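Local coordinates for putative uronate isomerase (Thermotoga maritima, PDB 4NAR), which is of unconfirmed function but may act as a lactate racemase-like enzyme, although it is named a putative uronate isomerase, at residues Y4-G18 against E230-Y242. Numbering follows the deposited sequence.
Sequences YLEGDPLTEEKIKEG and EVIPRALYIDEGY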
ATOM      1  N   TYR A   4     -12.643  15.817 -11.172  1.00 47.86           N
ATOM      2  CA  TYR A   4     -12.667  16.123  -9.737  1.00 54.44           C
ATOM      3  C   TYR A   4     -14.099  16.080  -9.144  1.00 58.41           C
ATOM      4  O   TYR A   4     -14.677  17.126  -8.793  1.00 67.97           O
ATOM      5  CB  TYR A   4     -11.984  17.480  -9.461  1.00 51.77           C
ATOM      6  CG  TYR A   4     -10.455  17.452  -9.469  1.00 54.79           C
ATOM      7  CD1 TYR A   4      -9.728  17.751  -8.315  1.00 65.53           C
ATOM      8  CD2 TYR A   4      -9.736  17.140 -10.622  1.00 51.55           C
ATOM      9  CE1 TYR A   4      -8.318  17.732  -8.310  1.00 64.82           C
ATOM     10  CE2 TYR A   4      -8.320  17.124 -10.627  1.00 53.69           C
ATOM     11  CZ  TYR A   4      -7.619  17.422  -9.468  1.00 57.58           C
ATOM     12  OH  TYR A   4      -6.228  17.416  -9.463  1.00 47.89           O
ATOM     13  N   LEU A   5     -14.649  14.867  -9.020  1.00 48.61           N
ATOM     14  CA  LEU A   5     -16.024  14.653  -8.552  1.00 41.17           C
ATOM     15  C   LEU A   5     -16.112  14.317  -7.060  1.00 39.62           C
ATOM     16  O   LEU A   5     -15.201  13.695  -6.501  1.00 41.95           O
ATOM     17  CB  LEU A   5     -16.632  13.505  -9.344  1.00 35.57           C
ATOM     18  CG  LEU A   5     -16.273  13.639 -10.822  1.00 32.45           C
ATOM     19  CD1 LEU A   5     -15.563  12.377 -11.314  1.00 28.66           C
ATOM     20  CD2 LEU A   5     -17.522  13.944 -11.657  1.00 26.11           C
ATOM     21  N   GLU A   6     -17.216  14.701  -6.422  1.00 39.14           N
ATOM     22  CA  GLU A   6     -17.421  14.450  -4.992  1.00 39.32           C
ATOM     23  C   GLU A   6     -18.908  14.159  -4.667  1.00 38.84           C
ATOM     24  O   GLU A   6     -19.814  14.694  -5.308  1.00 42.54           O
ATOM     25  CB  GLU A   6     -16.893  15.633  -4.156  1.00 38.53           C
ATOM     26  CG  GLU A   6     -15.361  15.723  -4.066  1.00 44.47           C
ATOM     27  CD  GLU A   6     -14.850  17.102  -3.628  1.00 51.99           C
ATOM     28  OE1 GLU A   6     -15.641  18.075  -3.669  1.00 53.06           O
ATOM     29  OE2 GLU A   6     -13.657  17.213  -3.244  1.00 47.11           O
ATOM     30  N   GLY A   7     -19.147  13.305  -3.676  1.00 41.30           N
ATOM     31  CA  GLY A   7     -20.492  13.006  -3.205  1.00 31.50           C
ATOM     32  C   GLY A   7     -20.447  12.246  -1.882  1.00 31.64           C
ATOM     33  O   GLY A   7     -19.369  11.826  -1.401  1.00 26.72           O
ATOM     34  N   ASP A   8     -21.616  12.087  -1.274  1.00 35.73           N
ATOM     35  CA  ASP A   8     -21.756  11.252  -0.089  1.00 36.35           C
ATOM     36  C   ASP A   8     -23.146  10.636  -0.164  1.00 42.60           C
ATOM     37  O   ASP A   8     -24.111  11.212   0.345  1.00 47.43           O
ATOM     38  CB  ASP A   8     -21.570  12.080   1.188  1.00 37.05           C
ATOM     39  CG  ASP A   8     -21.479  11.217   2.464  1.00 47.47           C
ATOM     40  OD1 ASP A   8     -21.556   9.955   2.401  1.00 45.75           O
ATOM     41  OD2 ASP A   8     -21.306  11.822   3.553  1.00 53.59           O
ATOM     42  N   PRO A   9     -23.261   9.485  -0.854  1.00 42.18           N
ATOM     43  CA  PRO A   9     -22.115   8.877  -1.554  1.00 36.54           C
ATOM     44  C   PRO A   9     -21.905   9.444  -2.967  1.00 35.21           C
ATOM     45  O   PRO A   9     -22.844  10.002  -3.551  1.00 38.39           O
ATOM     46  CB  PRO A   9     -22.507   7.399  -1.639  1.00 38.12           C
ATOM     47  CG  PRO A   9     -24.037   7.435  -1.725  1.00 39.52           C
ATOM     48  CD  PRO A   9     -24.463   8.623  -0.872  1.00 38.72           C
ATOM     49  N   LEU A  10     -20.684   9.319  -3.494  1.00 30.44           N
ATOM     50  CA  LEU A  10     -20.416   9.640  -4.893  1.00 28.42           C
ATOM     51  C   LEU A  10     -21.054   8.543  -5.741  1.00 34.74           C
ATOM     52  O   LEU A  10     -20.849   7.351  -5.474  1.00 35.39           O
ATOM     53  CB  LEU A  10     -18.914   9.700  -5.152  1.00 28.92           C
ATOM     54  CG  LEU A  10     -18.484   9.772  -6.613  1.00 26.45           C
ATOM     55  CD1 LEU A  10     -18.932  11.088  -7.217  1.00 31.39           C
ATOM     56  CD2 LEU A  10     -16.970   9.586  -6.737  1.00 17.64           C
ATOM     57  N   THR A  11     -21.846   8.926  -6.743  1.00 33.94           N
ATOM     58  CA  THR A  11     -22.646   7.938  -7.473  1.00 30.56           C
ATOM     59  C   THR A  11     -22.019   7.473  -8.772  1.00 32.08           C
ATOM     60  O   THR A  11     -21.246   8.211  -9.399  1.00 36.63           O
ATOM     61  CB  THR A  11     -24.061   8.456  -7.810  1.00 37.72           C
ATOM     62  OG1 THR A  11     -23.974   9.526  -8.768  1.00 37.36           O
ATOM     63  CG2 THR A  11     -24.794   8.911  -6.536  1.00 35.14           C
ATOM     64  N   GLU A  12     -22.373   6.252  -9.177  1.00 34.66           N
ATOM     65  CA  GLU A  12     -21.994   5.732 -10.488  1.00 42.05           C
ATOM     66  C   GLU A  12     -22.410   6.705 -11.608  1.00 39.96           C
ATOM     67  O   GLU A  12     -21.673   6.899 -12.583  1.00 38.65           O
ATOM     68  CB  GLU A  12     -22.602   4.346 -10.731  1.00 41.96           C
ATOM     69  CG  GLU A  12     -21.793   3.508 -11.715  1.00 45.63           C
ATOM     70  CD  GLU A  12     -22.451   2.185 -12.088  1.00 48.57           C
ATOM     71  OE1 GLU A  12     -22.308   1.788 -13.267  1.00 49.56           O
ATOM     72  OE2 GLU A  12     -23.083   1.535 -11.213  1.00 45.73           O
ATOM     73  N   GLU A  13     -23.574   7.333 -11.453  1.00 39.19           N
ATOM     74  CA  GLU A  13     -24.055   8.278 -12.458  1.00 37.72           C
ATOM     75  C   GLU A  13     -23.108   9.460 -12.617  1.00 33.34           C
ATOM     76  O   GLU A  13     -22.730   9.796 -13.744  1.00 35.36           O
ATOM     77  CB  GLU A  13     -25.473   8.768 -12.146  1.00 41.41           C
ATOM     78  CG  GLU A  13     -26.338   8.901 -13.402  1.00 63.44           C
ATOM     79  CD  GLU A  13     -27.010  10.264 -13.540  1.00 77.35           C
ATOM     80  OE1 GLU A  13     -27.783  10.638 -12.626  1.00 77.91           O
ATOM     81  OE2 GLU A  13     -26.771  10.954 -14.566  1.00 81.00           O
ATOM     82  N   LYS A  14     -22.741  10.089 -11.498  1.00 28.77           N
ATOM     83  CA  LYS A  14     -21.777  11.192 -11.510  1.00 34.38           C
ATOM     84  C   LYS A  14     -20.429  10.725 -12.069  1.00 29.55           C
ATOM     85  O   LYS A  14     -19.819  11.410 -12.894  1.00 32.00           O
ATOM     86  CB  LYS A  14     -21.567  11.775 -10.104  1.00 46.55           C
ATOM     87  CG  LYS A  14     -22.604  12.804  -9.627  1.00 57.26           C
ATOM     88  CD  LYS A  14     -22.423  13.110  -8.120  1.00 57.66           C
ATOM     89  CE  LYS A  14     -21.886  14.519  -7.882  1.00 51.17           C
ATOM     90  NZ  LYS A  14     -20.841  14.865  -8.886  1.00 50.04           N
ATOM     91  N   ILE A  15     -19.966   9.562 -11.610  1.00 32.10           N
ATOM     92  CA  ILE A  15     -18.697   9.001 -12.074  1.00 30.47           C
ATOM     93  C   ILE A  15     -18.711   8.855 -13.595  1.00 32.61           C
ATOM     94  O   ILE A  15     -17.801   9.351 -14.276  1.00 33.11           O
ATOM     95  CB  ILE A  15     -18.385   7.652 -11.383  1.00 30.30           C
ATOM     96  CG1 ILE A  15     -17.924   7.902  -9.940  1.00 17.46           C
ATOM     97  CG2 ILE A  15     -17.349   6.854 -12.174  1.00 23.87           C
ATOM     98  CD1 ILE A  15     -17.937   6.660  -9.063  1.00 17.14           C
ATOM     99  N   LYS A  16     -19.767   8.223 -14.113  1.00 27.44           N
ATOM    100  CA  LYS A  16     -19.981   8.088 -15.561  1.00 35.62           C
ATOM    101  C   LYS A  16     -19.917   9.417 -16.341  1.00 36.47           C
ATOM    102  O   LYS A  16     -19.287   9.489 -17.408  1.00 38.33           O
ATOM    103  CB  LYS A  16     -21.296   7.349 -15.842  1.00 32.71           C
ATOM    104  CG  LYS A  16     -21.184   5.839 -15.699  1.00 37.66           C
ATOM    105  CD  LYS A  16     -22.523   5.173 -15.353  1.00 42.34           C
ATOM    106  CE  LYS A  16     -23.384   4.908 -16.586  1.00 43.67           C
ATOM    107  NZ  LYS A  16     -24.497   3.951 -16.271  1.00 50.64           N
ATOM    108  N   GLU A  17     -20.548  10.458 -15.798  1.00 33.59           N
ATOM    109  CA  GLU A  17     -20.507  11.791 -16.408  1.00 38.25           C
ATOM    110  C   GLU A  17     -19.070  12.309 -16.486  1.00 27.14           C
ATOM    111  O   GLU A  17     -18.659  12.879 -17.493  1.00 30.46           O
ATOM    112  CB  GLU A  17     -21.403  12.778 -15.639  1.00 50.34           C
ATOM    113  CG  GLU A  17     -21.128  14.271 -15.927  1.00 68.50           C
ATOM    114  CD  GLU A  17     -21.623  14.752 -17.306  1.00 77.78           C
ATOM    115  OE1 GLU A  17     -22.800  15.193 -17.413  1.00 77.48           O
ATOM    116  OE2 GLU A  17     -20.828  14.713 -18.280  1.00 77.75           O
ATOM    117  N   GLY A  18     -18.310  12.091 -15.420  1.00 32.47           N
ATOM    118  CA  GLY A  18     -16.902  12.451 -15.393  1.00 33.83           C
ATOM    119  C   GLY A  18     -16.093  11.675 -16.421  1.00 34.34           C
ATOM    120  O   GLY A  18     -15.323  12.261 -17.186  1.00 37.63           O
ATOM    121  N   GLU A 230     -19.743  -1.837   3.564  1.00 38.83           N
ATOM    122  CA  GLU A 230     -19.435  -1.772   2.148  1.00 37.99           C
ATOM    123  C   GLU A 230     -18.531  -0.564   1.887  1.00 34.16           C
ATOM    124  O   GLU A 230     -18.271   0.253   2.789  1.00 26.72           O
ATOM    125  CB  GLU A 230     -20.718  -1.643   1.323  1.00 48.46           C
ATOM    126  CG  GLU A 230     -21.464  -2.950   1.114  1.00 68.04           C
ATOM    127  CD  GLU A 230     -22.354  -2.930  -0.131  1.00 81.34           C
ATOM    128  OE1 GLU A 230     -22.016  -3.628  -1.115  1.00 85.65           O
ATOM    129  OE2 GLU A 230     -23.384  -2.216  -0.124  1.00 81.85           O
ATOM    130  N   VAL A 231     -18.058  -0.454   0.650  1.00 32.01           N
ATOM    131  CA  VAL A 231     -17.277   0.699   0.232  1.00 28.11           C
ATOM    132  C   VAL A 231     -18.225   1.830  -0.168  1.00 28.14           C
ATOM    133  O   VAL A 231     -19.087   1.656  -1.033  1.00 29.67           O
ATOM    134  CB  VAL A 231     -16.317   0.338  -0.942  1.00 21.88           C
ATOM    135  CG1 VAL A 231     -15.783   1.595  -1.641  1.00 15.06           C
ATOM    136  CG2 VAL A 231     -15.177  -0.547  -0.446  1.00 18.98           C
ATOM    137  N   ILE A 232     -18.065   2.983   0.476  1.00 30.30           N
ATOM    138  CA  ILE A 232     -18.821   4.184   0.132  1.00 25.38           C
ATOM    139  C   ILE A 232     -17.897   5.116  -0.630  1.00 24.11           C
ATOM    140  O   ILE A 232     -17.019   5.750  -0.029  1.00 25.29           O
ATOM    141  CB  ILE A 232     -19.323   4.929   1.404  1.00 25.87           C
ATOM    142  CG1 ILE A 232     -20.044   3.961   2.339  1.00 28.28           C
ATOM    143  CG2 ILE A 232     -20.252   6.091   1.037  1.00 23.32           C
ATOM    144  CD1 ILE A 232     -19.346   3.779   3.659  1.00 32.09           C
ATOM    145  N   PRO A 233     -18.065   5.186  -1.961  1.00 23.82           N
ATOM    146  CA  PRO A 233     -17.253   6.123  -2.751  1.00 19.15           C
ATOM    147  C   PRO A 233     -17.525   7.557  -2.288  1.00 23.05           C
ATOM    148  O   PRO A 233     -18.675   7.893  -1.976  1.00 27.85           O
ATOM    149  CB  PRO A 233     -17.770   5.930  -4.182  1.00 16.67           C
ATOM    150  CG  PRO A 233     -18.371   4.557  -4.198  1.00 18.86           C
ATOM    151  CD  PRO A 233     -18.934   4.340  -2.800  1.00 19.81           C
ATOM    152  N   ARG A 234     -16.495   8.393  -2.242  1.00 22.81           N
ATOM    153  CA  ARG A 234     -16.654   9.753  -1.743  1.00 21.06           C
ATOM    154  C   ARG A 234     -16.069  10.804  -2.691  1.00 26.17           C
ATOM    155  O   ARG A 234     -16.490  11.967  -2.678  1.00 26.82           O
ATOM    156  CB  ARG A 234     -16.008   9.859  -0.366  1.00 16.86           C
ATOM    157  CG  ARG A 234     -16.707   8.998   0.701  1.00 23.62           C
ATOM    158  CD  ARG A 234     -18.161   9.486   0.993  1.00 28.38           C
ATOM    159  NE  ARG A 234     -18.187  10.944   1.133  1.00 28.99           N
ATOM    160  CZ  ARG A 234     -17.958  11.586   2.277  1.00 30.74           C
ATOM    161  NH1 ARG A 234     -17.726  10.894   3.387  1.00 25.10           N
ATOM    162  NH2 ARG A 234     -17.968  12.918   2.318  1.00 29.32           N
ATOM    163  N   ALA A 235     -15.087  10.399  -3.501  1.00 27.45           N
ATOM    164  CA  ALA A 235     -14.479  11.309  -4.474  1.00 22.63           C
ATOM    165  C   ALA A 235     -13.653  10.570  -5.511  1.00 21.28           C
ATOM    166  O   ALA A 235     -13.035   9.545  -5.216  1.00 18.55           O
ATOM    167  CB  ALA A 235     -13.604  12.354  -3.782  1.00 16.16           C
ATOM    168  N   LEU A 236     -13.642  11.121  -6.720  1.00 22.95           N
ATOM    169  CA  LEU A 236     -12.800  10.640  -7.803  1.00 22.79           C
ATOM    170  C   LEU A 236     -12.122  11.869  -8.408  1.00 23.00           C
ATOM    171  O   LEU A 236     -12.767  12.661  -9.108  1.00 24.43           O
ATOM    172  CB  LEU A 236     -13.652   9.927  -8.864  1.00 25.73           C
ATOM    173  CG  LEU A 236     -13.064   8.711  -9.600  1.00 34.18           C
ATOM    174  CD1 LEU A 236     -13.524   8.668 -11.069  1.00 31.01           C
ATOM    175  CD2 LEU A 236     -11.536   8.632  -9.507  1.00 32.36           C
ATOM    176  N   TYR A 237     -10.839  12.058  -8.114  1.00 21.86           N
ATOM    177  CA  TYR A 237     -10.124  13.218  -8.630  1.00 17.12           C
ATOM    178  C   TYR A 237      -9.374  12.834  -9.904  1.00 19.93           C
ATOM    179  O   TYR A 237      -8.382  12.088  -9.861  1.00 25.59           O
ATOM    180  CB  TYR A 237      -9.184  13.785  -7.566  1.00 18.71           C
ATOM    181  CG  TYR A 237      -9.917  14.276  -6.342  1.00 24.93           C
ATOM    182  CD1 TYR A 237     -11.095  15.008  -6.463  1.00 31.02           C
ATOM    183  CD2 TYR A 237      -9.446  14.002  -5.062  1.00 22.42           C
ATOM    184  CE1 TYR A 237     -11.785  15.465  -5.340  1.00 28.77           C
ATOM    185  CE2 TYR A 237     -10.128  14.447  -3.933  1.00 20.71           C
ATOM    186  CZ  TYR A 237     -11.299  15.184  -4.079  1.00 30.33           C
ATOM    187  OH  TYR A 237     -11.989  15.642  -2.968  1.00 31.83           O
ATOM    188  N   ILE A 238      -9.854  13.335 -11.040  1.00 16.43           N
ATOM    189  CA  ILE A 238      -9.292  12.981 -12.336  1.00 15.49           C
ATOM    190  C   ILE A 238      -8.368  14.091 -12.825  1.00 20.93           C
ATOM    191  O   ILE A 238      -8.759  15.255 -12.844  1.00 24.23           O
ATOM    192  CB  ILE A 238     -10.409  12.752 -13.374  1.00 16.11           C
ATOM    193  CG1 ILE A 238     -11.436  11.744 -12.833  1.00 18.82           C
ATOM    194  CG2 ILE A 238      -9.816  12.313 -14.718  1.00 15.16           C
ATOM    195  CD1 ILE A 238     -12.477  11.267 -13.854  1.00 15.84           C
ATOM    196  N   ASP A 239      -7.149  13.743 -13.224  1.00 20.30           N
ATOM    197  CA  ASP A 239      -6.202  14.753 -13.655  1.00 14.61           C
ATOM    198  C   ASP A 239      -5.180  14.152 -14.611  1.00 19.16           C
ATOM    199  O   ASP A 239      -5.210  12.946 -14.887  1.00 29.24           O
ATOM    200  CB  ASP A 239      -5.533  15.384 -12.440  1.00 21.95           C
ATOM    201  CG  ASP A 239      -4.995  16.778 -12.727  1.00 24.22           C
ATOM    202  OD1 ASP A 239      -4.727  17.089 -13.924  1.00 17.98           O
ATOM    203  OD2 ASP A 239      -4.820  17.553 -11.755  1.00 28.96           O
ATOM    204  N   GLU A 240      -4.278  14.977 -15.130  1.00 18.30           N
ATOM    205  CA  GLU A 240      -3.428  14.519 -16.232  1.00 21.52           C
ATOM    206  C   GLU A 240      -1.934  14.810 -16.026  1.00 16.28           C
ATOM    207  O   GLU A 240      -1.548  15.877 -15.532  1.00 21.63           O
ATOM    208  CB  GLU A 240      -3.923  15.093 -17.581  1.00 16.26           C
ATOM    209  CG  GLU A 240      -3.031  14.712 -18.778  1.00 23.69           C
ATOM    210  CD  GLU A 240      -3.629  15.029 -20.159  1.00 31.12           C
ATOM    211  OE1 GLU A 240      -4.624  15.793 -20.256  1.00 33.84           O
ATOM    212  OE2 GLU A 240      -3.081  14.507 -21.166  1.00 41.57           O
ATOM    213  N   GLY A 241      -1.094  13.850 -16.406  1.00 21.77           N
ATOM    214  CA  GLY A 241       0.347  14.038 -16.380  1.00 20.00           C
ATOM    215  C   GLY A 241       0.908  14.053 -14.965  1.00 28.73           C
ATOM    216  O   GLY A 241       0.157  14.007 -13.972  1.00 20.40           O
ATOM    217  N   TYR A 242       2.237  14.104 -14.878  1.00 24.38           N
ATOM    218  CA  TYR A 242       2.946  14.137 -13.605  1.00 16.07           C
ATOM    219  C   TYR A 242       2.337  15.150 -12.630  1.00 19.31           C
ATOM    220  O   TYR A 242       1.958  14.789 -11.502  1.00 21.55           O
ATOM    221  CB  TYR A 242       4.431  14.432 -13.854  1.00 16.23           C
ATOM    222  CG  TYR A 242       5.266  14.589 -12.600  1.00 19.75           C
ATOM    223  CD1 TYR A 242       5.699  13.473 -11.886  1.00 15.88           C
ATOM    224  CD2 TYR A 242       5.651  15.860 -12.141  1.00 18.18           C
ATOM    225  CE1 TYR A 242       6.475  13.608 -10.726  1.00 15.41           C
ATOM    226  CE2 TYR A 242       6.436  16.007 -10.975  1.00 14.96           C
ATOM    227  CZ  TYR A 242       6.836  14.875 -10.275  1.00 20.77           C
ATOM    228  OH  TYR A 242       7.604  15.011  -9.138  1.00 23.34           O
TER
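Leu5 and Leu236 pair as an antiparallel hydrogen-bonded couple, Leu5 N reaching Leu236 O at 2.9 Å and Leu236 N returning to Leu5 O at 3.0 Å, which adds the short strand 5-6 to the outside of a mixed sheet beside strand 231-240. The tight part lies on the face carrying these leucines. Their side chains run side by side, and Leu10, its CG anti to the backbone N (chi1 169°), brings CD2 to 4.0 Å from Leu236 CB; Ile15 of the helix that follows adds a looser touch. Branched aliphatic residues suit this seam between sheet and helix. Beyond the strand, Leu10 N bonds to Pro233 O; proline lacks an N-H, but its carbonyl still accepts.

The other face is more polar. Tyr4, covered by helix 241-259, lies with one ring face over Tyr237 CB, while its hydroxyl donates to Asp239 OD2 at 2.7 Å; Arg247 pairs with the same oxygen. A phenylalanine in place of Tyr4 would probably leave Asp239 OD2 without its hydroxyl donor. The loose, solvent side lies at Glu6 and the Asp8-Pro9 turn. There Arg234, bent at chi2 and chi3, sends NE in the carbonyl plane to a lone pair of Gly7 O (2.9 Å). The Asp8 carboxylate stacks over its guanidinium, planes 6° apart; because OD2 sits well out of the guanidinium plane, where no N-H points at it, this long ion pair acts through charge alone, and the firmer salt bridge of Arg234 goes to Glu226. The chemistry thus implies an edge strand held by backbone bonds and apolar packing, with the Tyr4-Asp239 bond a polar tie at the helix-covered end and Arg234 holding Gly7 and Asp8 at the open one.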